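MutT/nudix family protein (Enterococcus faecalis, PDB 2FML) is of unknown function but joins a Nudix domain to an NrtR-like winged helix domain, and so probably acts as a DNA-binding regulator. Local coordinates at residues 18-21 and 22-26; 137-140 and 141-145; 174-178 and 179-183; 228-231 and 232-236. All coordinates share one frame; numbering follows the deposited sequence.

Interaction 1: 18-21 and 22-26; sequences ASLA and EFLTW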
loop_
_atom_site.group_PDB
_atom_site.type_symbol
_atom_site.label_atom_id
_atom_site.label_comp_id
_atom_site.label_asym_id
_atom_site.label_seq_id
_atom_site.Cartn_x
_atom_site.Cartn_y
_atom_site.Cartn_z
ATOM N N ALA A 18 15.108 -23.259 23.387
ATOM C CA ALA A 18 16.157 -23.485 22.395
ATOM C C ALA A 18 16.644 -22.154 21.859
ATOM O O ALA A 18 15.935 -21.162 21.966
ATOM C CB ALA A 18 15.623 -24.374 21.221
ATOM N N SER A 19 17.820 -22.129 21.230
ATOM C CA SER A 19 18.262 -20.935 20.525
ATOM C C SER A 19 17.502 -20.895 19.194
ATOM O O SER A 19 16.868 -21.867 18.783
ATOM C CB SER A 19 19.736 -21.025 20.207
ATOM O OG SER A 19 19.885 -22.056 19.268
ATOM N N LEU A 20 17.611 -19.777 18.507
ATOM C CA LEU A 20 17.075 -19.640 17.191
ATOM C C LEU A 20 17.480 -20.451 15.890
ATOM O O LEU A 20 16.563 -20.960 15.276
ATOM C CB LEU A 20 17.082 -18.145 16.848
ATOM C CG LEU A 20 16.623 -17.717 15.437
ATOM C CD1 LEU A 20 15.134 -17.818 15.282
ATOM C CD2 LEU A 20 17.093 -16.231 15.160
ATOM N N ALA A 21 18.741 -20.657 15.438
ATOM C CA ALA A 21 19.514 -21.887 15.478
ATOM C C ALA A 21 18.727 -23.158 15.587
ATOM O O ALA A 21 18.272 -23.682 14.572
ATOM C CB ALA A 21 20.810 -21.875 16.319
ATOM N N GLU A 22 18.556 -23.655 16.805
ATOM C CA GLU A 22 17.961 -24.967 16.932
ATOM C C GLU A 22 16.488 -24.938 16.673
ATOM O O GLU A 22 15.971 -25.918 16.070
ATOM C CB GLU A 22 18.366 -25.696 18.199
ATOM C CG GLU A 22 18.111 -25.015 19.486
ATOM C CD GLU A 22 19.148 -25.389 20.565
ATOM O OE1 GLU A 22 20.360 -25.382 20.238
ATOM O OE2 GLU A 22 18.766 -25.661 21.738
ATOM N N PHE A 23 15.815 -23.816 17.047
ATOM C CA PHE A 23 14.383 -23.621 16.754
ATOM C C PHE A 23 14.224 -24.037 15.315
ATOM O O PHE A 23 13.310 -24.769 14.982
ATOM C CB PHE A 23 13.820 -22.237 16.998
ATOM C CG PHE A 23 12.445 -22.117 16.441
ATOM C CD1 PHE A 23 12.201 -21.324 15.308
ATOM C CD2 PHE A 23 11.374 -22.894 16.984
ATOM C CE1 PHE A 23 10.927 -21.294 14.753
ATOM C CE2 PHE A 23 10.079 -22.824 16.429
ATOM C CZ PHE A 23 9.857 -22.002 15.338
ATOM N N LEU A 24 15.036 -23.505 14.417
ATOM C CA LEU A 24 14.675 -23.187 13.088
ATOM C C LEU A 24 15.095 -24.561 12.447
ATOM O O LEU A 24 14.472 -25.048 11.519
ATOM C CB LEU A 24 15.587 -22.129 12.507
ATOM C CG LEU A 24 14.988 -20.706 12.555
ATOM C CD1 LEU A 24 15.933 -19.817 11.764
ATOM C CD2 LEU A 24 13.580 -20.705 12.001
ATOM N N THR A 25 16.158 -25.209 12.976
ATOM C CA THR A 25 16.591 -26.540 12.495
ATOM C C THR A 25 15.501 -27.579 12.771
ATOM O O THR A 25 15.176 -28.419 11.895
ATOM C CB THR A 25 17.998 -27.019 13.061
ATOM O OG1 THR A 25 19.050 -26.176 12.564
ATOM C CG2 THR A 25 18.353 -28.515 12.643
ATOM N N TRP A 26 14.951 -27.515 13.979
ATOM C CA TRP A 26 13.850 -28.383 14.393
ATOM C C TRP A 26 12.591 -28.064 13.559
ATOM O O TRP A 26 11.981 -28.946 12.940
ATOM C CB TRP A 26 13.586 -28.241 15.889
ATOM C CG TRP A 26 12.289 -28.945 16.371
ATOM C CD1 TRP A 26 12.166 -30.247 16.774
ATOM C CD2 TRP A 26 10.983 -28.351 16.538
ATOM N NE1 TRP A 26 10.880 -30.509 17.140
ATOM C CE2 TRP A 26 10.136 -29.353 17.037
ATOM C CE3 TRP A 26 10.449 -27.072 16.289
ATOM C CZ2 TRP A 26 8.771 -29.127 17.291
ATOM C CZ3 TRP A 26 9.083 -26.848 16.535
ATOM C CH2 TRP A 26 8.265 -27.892 17.031
HETATM O O HOH W 1 19.169 -23.117 11.841
#
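The carbonyl oxygen of Leu20 lies beside the edge of the Phe23 ring, close to the ring plane, and Phe23 CB lies 3.5 Å from Leu20 O. Phe23 also meets the Tyr27 ring at about 40°. One turn on, the Trp26 ring has Phe23 O at its edge, in plane, and stacks with Tyr14 of helix 7-16, while its NE1 hydrogen-bonds to Glu10.

At the start of helix 20-27, Ser19 is the N-cap. Its chi1 of 67° sets OG between the backbone N and the carbonyl carbon, where it accepts the hydrogen of Glu22 N at 3.2 Å, with an N-H...O angle of 168°. The same OG makes a weak, 3.5 Å bond to Glu22 OE1. Ser19 O receives Phe23 N at 2.8 Å, the donor standing nearly in line with the C=O bond. Ala21 O is shared: Thr25 N approaches slightly tilted from the carbonyl plane at 3.1 Å, Leu24 N comes from above that plane at 3.2 Å, and a water donates a further bond while reaching Thr25 OG1.

Leu20 and Leu24 run side by side in the same direction, CD1 of Leu20 being 4.0 Å from CG of Leu24. Both also pack against the second subunit, Leu20 on His66 and Leu24 on Pro119.

Chemically, then, polar atoms fix the helix start: the serine hydroxyl serves an N-H of the first turn, which has no preceding helical carbonyl. The leucines pack on the second subunit, Trp26 on helix 7-16, and Phe23 on both.

Interaction 2: 137-140 and 141-145; sequences LIAG and DDAKE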
loop_
_atom_site.group_PDB
_atom_site.type_symbol
_atom_site.label_atom_id
_atom_site.label_comp_id
_atom_site.label_asym_id
_atom_site.label_seq_id
_atom_site.Cartn_x
_atom_site.Cartn_y
_atom_site.Cartn_z
ATOM N N LEU A 137 8.903 -0.923 -27.152
ATOM C CA LEU A 137 8.235 -1.982 -26.422
ATOM C C LEU A 137 8.501 -3.266 -27.202
ATOM O O LEU A 137 8.472 -3.230 -28.406
ATOM C CB LEU A 137 6.731 -1.668 -26.367
ATOM C CG LEU A 137 6.295 -0.361 -25.722
ATOM C CD1 LEU A 137 4.749 -0.252 -25.709
ATOM C CD2 LEU A 137 6.854 -0.248 -24.286
ATOM N N ILE A 138 8.784 -4.379 -26.525
ATOM C CA ILE A 138 8.722 -5.707 -27.170
ATOM C C ILE A 138 7.922 -6.734 -26.357
ATOM O O ILE A 138 8.209 -6.992 -25.189
ATOM C CB ILE A 138 10.095 -6.241 -27.649
ATOM C CG1 ILE A 138 11.172 -5.970 -26.599
ATOM C CG2 ILE A 138 10.466 -5.585 -29.015
ATOM C CD1 ILE A 138 12.533 -5.492 -27.160
ATOM N N ALA A 139 6.904 -7.297 -26.992
ATOM C CA ALA A 139 6.061 -8.279 -26.364
ATOM C C ALA A 139 6.855 -9.479 -25.824
ATOM O O ALA A 139 7.838 -9.919 -26.420
ATOM C CB ALA A 139 4.976 -8.733 -27.354
ATOM N N GLY A 140 6.452 -9.987 -24.674
ATOM C CA GLY A 140 6.950 -11.271 -24.229
ATOM C C GLY A 140 6.000 -12.273 -24.848
ATOM O O GLY A 140 5.068 -11.892 -25.574
ATOM N N ASP A 141 6.217 -13.546 -24.539
ATOM C CA ASP A 141 5.482 -14.656 -25.153
ATOM C C ASP A 141 3.980 -14.646 -24.863
ATOM O O ASP A 141 3.185 -14.993 -25.753
ATOM C CB ASP A 141 6.066 -15.994 -24.704
ATOM C CG ASP A 141 5.551 -17.166 -25.542
ATOM O OD1 ASP A 141 5.468 -17.035 -26.796
ATOM O OD2 ASP A 141 5.226 -18.218 -24.937
ATOM N N ASP A 142 3.619 -14.263 -23.637
ATOM C CA ASP A 142 2.193 -14.173 -23.167
ATOM C C ASP A 142 1.421 -12.904 -23.570
ATOM O O ASP A 142 0.260 -12.720 -23.201
ATOM C CB ASP A 142 2.092 -14.385 -21.647
ATOM C CG ASP A 142 2.698 -15.724 -21.201
ATOM O OD1 ASP A 142 2.582 -16.753 -21.937
ATOM O OD2 ASP A 142 3.292 -15.746 -20.097
ATOM N N ALA A 143 2.059 -12.055 -24.359
ATOM C CA ALA A 143 1.454 -10.829 -24.760
ATOM C C ALA A 143 1.344 -10.873 -26.251
ATOM O O ALA A 143 2.367 -11.034 -26.941
ATOM C CB ALA A 143 2.307 -9.663 -24.309
ATOM N N LYS A 144 0.110 -10.773 -26.744
ATOM C CA LYS A 144 -0.189 -10.795 -28.191
ATOM C C LYS A 144 0.128 -9.432 -28.791
ATOM O O LYS A 144 0.443 -9.302 -29.949
ATOM C CB LYS A 144 -1.680 -11.069 -28.420
ATOM C CG LYS A 144 -2.039 -12.386 -29.035
ATOM C CD LYS A 144 -3.529 -12.391 -29.383
ATOM C CE LYS A 144 -3.806 -12.082 -30.849
ATOM N NZ LYS A 144 -5.158 -12.611 -31.238
ATOM N N GLU A 145 -0.023 -8.402 -27.987
ATOM C CA GLU A 145 0.342 -7.052 -28.365
ATOM C C GLU A 145 0.676 -6.315 -27.092
ATOM O O GLU A 145 0.246 -6.702 -25.993
ATOM C CB GLU A 145 -0.824 -6.319 -28.988
ATOM C CG GLU A 145 -1.474 -7.000 -30.132
ATOM C CD GLU A 145 -1.911 -5.989 -31.125
ATOM O OE1 GLU A 145 -3.054 -5.482 -30.974
ATOM O OE2 GLU A 145 -1.091 -5.681 -32.027
#
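Ala139 and Ala143 supply the apolar part of this contact, with their CB atoms 4.2 Å apart across the turn. Ala139 CB also rests on the backbone of its partner, 3.5 Å from Ala143 O. Beyond the pair, the Ala143 methyl packs on Ile61 of strand 55-63.

A single hydrogen bond closes the chain on itself: Ala143 N gives its hydrogen to Gly140 O at 3.2 Å, with an N-H...O angle of 157°. The donor stands 58° out of the carbonyl plane, so it uses no lone-pair direction. Outward backbone bonds hold both limbs in place, Ile138 to Thr97 and Gly140 to Glu96 on one, Asp142 to Lys64 and Lys144 to Gln62 on the other.

Charges lie on the outer side of the bend. The side chain of Asp141 leads away from the turn, and its OD2 forms a salt bridge with Arg16 of the second subunit; weaker, long ion pairs join Asp141 to Lys64 and Asp142 to that same arginine.

Asp141 and Asp142, at the middle of Gly140 to Ala143, have the backbone angles of a type I beta turn, closed by the i to i+3 bond. Here it lies within the Nudix domain and carries a loop into strand 143-154, which pairs antiparallel with strand 55-63.

Interaction 3: 174-178 and 179-183; sequences AASLG and KDTLA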
loop_
_atom_site.group_PDB
_atom_site.type_symbol
_atom_site.label_atom_id
_atom_site.label_comp_id
_atom_site.label_asym_id
_atom_site.label_seq_id
_atom_site.Cartn_x
_atom_site.Cartn_y
_atom_site.Cartn_z
ATOM N N ALA A 174 -15.052 2.999 -10.727
ATOM C CA ALA A 174 -14.318 2.073 -11.611
ATOM C C ALA A 174 -15.217 1.367 -12.604
ATOM O O ALA A 174 -14.750 0.475 -13.287
ATOM C CB ALA A 174 -13.486 1.032 -10.795
ATOM N N ALA A 175 -16.502 1.760 -12.677
ATOM C CA ALA A 175 -17.408 1.364 -13.767
ATOM C C ALA A 175 -16.800 1.567 -15.151
ATOM O O ALA A 175 -16.098 2.553 -15.411
ATOM C CB ALA A 175 -18.729 2.118 -13.673
ATOM N N SER A 176 -17.145 0.644 -16.048
ATOM C CA SER A 176 -16.538 0.553 -17.358
ATOM C C SER A 176 -17.550 0.868 -18.462
ATOM O O SER A 176 -18.563 0.193 -18.615
ATOM C CB SER A 176 -15.927 -0.836 -17.473
ATOM O OG SER A 176 -15.175 -0.941 -18.619
ATOM N N LEU A 177 -17.320 1.948 -19.203
ATOM C CA LEU A 177 -18.377 2.459 -20.050
ATOM C C LEU A 177 -18.078 2.281 -21.509
ATOM O O LEU A 177 -18.947 2.570 -22.344
ATOM C CB LEU A 177 -18.642 3.947 -19.813
ATOM C CG LEU A 177 -18.313 4.793 -18.573
ATOM C CD1 LEU A 177 -19.160 6.067 -18.807
ATOM C CD2 LEU A 177 -18.646 4.115 -17.229
ATOM N N GLY A 178 -16.864 1.801 -21.821
ATOM C CA GLY A 178 -16.400 1.761 -23.194
ATOM C C GLY A 178 -16.664 0.446 -23.915
ATOM O O GLY A 178 -17.124 -0.550 -23.297
ATOM N N LYS A 179 -16.366 0.459 -25.222
ATOM C CA LYS A 179 -16.373 -0.711 -26.100
ATOM C C LYS A 179 -15.670 -1.932 -25.438
ATOM O O LYS A 179 -16.238 -3.042 -25.280
ATOM C CB LYS A 179 -15.612 -0.339 -27.363
ATOM C CG LYS A 179 -16.448 -0.007 -28.556
ATOM C CD LYS A 179 -15.577 -0.046 -29.835
ATOM C CE LYS A 179 -14.859 1.303 -30.136
ATOM N NZ LYS A 179 -15.736 2.526 -29.960
ATOM N N ASP A 180 -14.427 -1.697 -25.052
ATOM C CA ASP A 180 -13.571 -2.725 -24.504
ATOM C C ASP A 180 -13.510 -2.690 -22.972
ATOM O O ASP A 180 -13.599 -1.643 -22.375
ATOM C CB ASP A 180 -12.210 -2.592 -25.177
ATOM C CG ASP A 180 -12.294 -2.885 -26.675
ATOM O OD1 ASP A 180 -12.291 -4.084 -27.073
ATOM O OD2 ASP A 180 -12.420 -1.918 -27.464
ATOM N N THR A 181 -13.347 -3.861 -22.372
ATOM C CA THR A 181 -13.335 -4.071 -20.956
ATOM C C THR A 181 -11.965 -4.665 -20.552
ATOM O O THR A 181 -11.506 -5.653 -21.127
ATOM C CB THR A 181 -14.536 -5.022 -20.507
ATOM O OG1 THR A 181 -15.820 -4.473 -20.915
ATOM C CG2 THR A 181 -14.592 -5.153 -19.008
ATOM N N LEU A 182 -11.312 -4.069 -19.565
ATOM C CA LEU A 182 -10.063 -4.604 -19.055
ATOM C C LEU A 182 -10.284 -5.950 -18.383
ATOM O O LEU A 182 -11.341 -6.161 -17.693
ATOM C CB LEU A 182 -9.436 -3.628 -18.068
ATOM C CG LEU A 182 -8.887 -2.345 -18.699
ATOM C CD1 LEU A 182 -8.696 -1.247 -17.661
ATOM C CD2 LEU A 182 -7.583 -2.655 -19.398
ATOM N N ALA A 183 -9.313 -6.843 -18.597
ATOM C CA ALA A 183 -9.194 -8.082 -17.848
ATOM C C ALA A 183 -9.226 -7.910 -16.312
ATOM O O ALA A 183 -8.792 -6.900 -15.754
ATOM C CB ALA A 183 -7.890 -8.832 -18.276
HETATM O O HOH W 2 -12.536 -1.822 -18.357
HETATM O O HOH W 3 -16.671 -2.222 -20.537
#
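Ser176 OG comes within 4.3 Å of Thr181 OG1, too far for a direct bond, and no direct hydrogen bond joins the two segments. The secure link across them is a water that lies 2.8 Å from Ser176 OG and accepts from Leu182 N, also at 2.8 Å. A second water sits 2.7 Å from Ser176 OG and donates to Gly178 O at 3.3 Å, tying Ser176 to Gly178 within the first limb; its very short approach to Thr181 OG1 is doubtful. The serine hydroxyl thus meets both waters. A chi1 of -172° puts OG trans to the backbone N, and the CA-CB bond is directed at the other segment.

The next shell comes from strand 165-170. Glu166 holds the second limb through its side chain and its backbone: its OE1 accepts from Lys179 N, and its own N donates to Asp180 OD2, alongside a backbone bond with Asp180. Leu177 is tied through its backbone to Thr168.

Farther out, Leu182 inserts between Ile167 of strand 165-170, Ile190 of helix 186-200 and Leu60 of strand 55-63. The 174-183 loop therefore doubles back along strand 165-170 before the chain enters helix 186-200.

Interaction 4: 228-231 and 232-236; sequences LGVD and YRSID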
loop_
_atom_site.group_PDB
_atom_site.type_symbol
_atom_site.label_atom_id
_atom_site.label_comp_id
_atom_site.label_asym_id
_atom_site.label_seq_id
_atom_site.Cartn_x
_atom_site.Cartn_y
_atom_site.Cartn_z
ATOM N N LEU A 228 -5.792 16.713 -14.147
ATOM C CA LEU A 228 -6.924 17.502 -13.641
ATOM C C LEU A 228 -8.075 17.471 -14.612
ATOM O O LEU A 228 -9.219 17.528 -14.210
ATOM C CB LEU A 228 -6.486 18.946 -13.304
ATOM C CG LEU A 228 -5.613 18.995 -12.029
ATOM C CD1 LEU A 228 -4.863 20.303 -11.826
ATOM C CD2 LEU A 228 -6.398 18.628 -10.771
ATOM N N GLY A 229 -7.758 17.341 -15.901
ATOM C CA GLY A 229 -8.760 17.284 -16.963
ATOM C C GLY A 229 -9.205 18.677 -17.342
ATOM O O GLY A 229 -10.317 18.875 -17.790
ATOM N N VAL A 230 -8.313 19.642 -17.147
ATOM C CA VAL A 230 -8.546 21.031 -17.482
ATOM C C VAL A 230 -7.521 21.514 -18.562
ATOM O O VAL A 230 -6.524 20.858 -18.850
ATOM C CB VAL A 230 -8.448 21.943 -16.209
ATOM C CG1 VAL A 230 -9.413 21.500 -15.113
ATOM C CG2 VAL A 230 -7.021 21.975 -15.683
ATOM N N ASP A 231 -7.797 22.679 -19.130
ATOM C CA ASP A 231 -6.886 23.419 -19.976
ATOM C C ASP A 231 -5.732 23.978 -19.116
ATOM O O ASP A 231 -5.958 24.701 -18.131
ATOM C CB ASP A 231 -7.716 24.548 -20.604
ATOM C CG ASP A 231 -6.964 25.370 -21.663
ATOM O OD1 ASP A 231 -7.476 26.478 -21.937
ATOM O OD2 ASP A 231 -5.935 24.953 -22.245
ATOM N N TYR A 232 -4.493 23.630 -19.473
ATOM C CA TYR A 232 -3.289 24.165 -18.790
ATOM C C TYR A 232 -3.312 25.705 -18.526
ATOM O O TYR A 232 -2.737 26.196 -17.539
ATOM C CB TYR A 232 -2.015 23.735 -19.543
ATOM C CG TYR A 232 -1.695 24.562 -20.755
ATOM C CD1 TYR A 232 -0.839 25.665 -20.662
ATOM C CD2 TYR A 232 -2.248 24.256 -21.995
ATOM C CE1 TYR A 232 -0.539 26.442 -21.766
ATOM C CE2 TYR A 232 -1.951 25.017 -23.126
ATOM C CZ TYR A 232 -1.092 26.127 -23.014
ATOM O OH TYR A 232 -0.791 26.897 -24.144
ATOM N N ARG A 233 -4.014 26.445 -19.382
ATOM C CA ARG A 233 -4.067 27.908 -19.289
ATOM C C ARG A 233 -4.918 28.378 -18.122
ATOM O O ARG A 233 -4.798 29.545 -17.702
ATOM C CB ARG A 233 -4.547 28.533 -20.602
ATOM C CG ARG A 233 -3.754 28.007 -21.761
ATOM C CD ARG A 233 -3.990 28.707 -23.035
ATOM N NE ARG A 233 -5.370 28.570 -23.471
ATOM C CZ ARG A 233 -5.763 27.991 -24.603
ATOM N NH1 ARG A 233 -4.864 27.433 -25.435
ATOM N NH2 ARG A 233 -7.069 27.967 -24.898
ATOM N N SER A 234 -5.741 27.459 -17.599
ATOM C CA SER A 234 -6.601 27.710 -16.441
ATOM C C SER A 234 -5.852 27.524 -15.094
ATOM O O SER A 234 -6.379 27.874 -14.009
ATOM C CB SER A 234 -7.891 26.868 -16.535
ATOM O OG SER A 234 -7.715 25.545 -16.020
ATOM N N ILE A 235 -4.626 26.989 -15.174
ATOM C CA ILE A 235 -3.709 26.955 -14.033
ATOM C C ILE A 235 -2.752 28.160 -14.104
ATOM O O ILE A 235 -1.805 28.165 -14.901
ATOM C CB ILE A 235 -2.882 25.638 -13.952
ATOM C CG1 ILE A 235 -3.755 24.397 -14.282
ATOM C CG2 ILE A 235 -2.157 25.559 -12.579
ATOM C CD1 ILE A 235 -3.054 23.019 -14.172
ATOM N N ASP A 236 -3.007 29.189 -13.290
ATOM C CA ASP A 236 -2.188 30.369 -13.341
ATOM C C ASP A 236 -0.718 30.024 -13.125
ATOM O O ASP A 236 -0.368 29.339 -12.151
ATOM C CB ASP A 236 -2.642 31.432 -12.353
ATOM C CG ASP A 236 -1.759 32.661 -12.405
ATOM O OD1 ASP A 236 -1.793 33.423 -13.411
ATOM O OD2 ASP A 236 -1.000 32.857 -11.441
#
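Leu228 meets Ile235 through terminal methyls, CD1 to CD1 at 4.0 Å, within the connection between helices 217-228 and 237-244 of the winged helix domain, probably a DNA-binding unit. The connection is a short 3-10 turn, 232-234, flanked by extended residues. Gly229, the first residue past the helix, has a positive phi of 82°, a value that favours glycine.

Val230 follows, its CG2 branch 3.7 Å from Ser234 OG and 4.3 Å from Ile235 CG1, so one methyl touches both a hydroxyl and an apolar chain. Val230 and Ile235 both also pack on Ala225 of helix 217-228.

Asp231 carries the polar part. Its carbonyl oxygen accepts twice from Ser234: from N at 2.8 Å, above the carbonyl plane, and from OG at 2.9 Å, in that plane. A chi1 of 85° brings the serine hydroxyl back for this second bond. Arg233 CG lies over one face of the Tyr232 ring, 3.4 Å above its plane and offset toward the rim, and Lys222 makes a cation-pi contact with the same ring.

The Asp231 carboxylate stands over one face of the Arg233 guanidinium, the planes 86° apart: OD1 is 3.3 Å from NH2, a salt bridge of charges alone with no N-H aimed at the oxygen.

How the interactions relate
The four contacts follow one another in the chain without touching. Interaction 1 is partly buried, whereas interactions 2, 3 and 4 lie at the surface. Interactions 1 and 2 both reach the second subunit, the former by packing, the latter by a salt bridge, although their centres are 46 Å apart. Interactions 2 and 3 come closest, nearest atoms about 10 Å apart, and both have side chains that pack on strand 55-63. Capping and helical bonds serve 18-26, a lone turn bond closes 137-145, bridging by water marks 174-183, and a twice-used carbonyl with an ion pair holds 228-236. Interaction 4, in the winged helix domain, shares no element with the others.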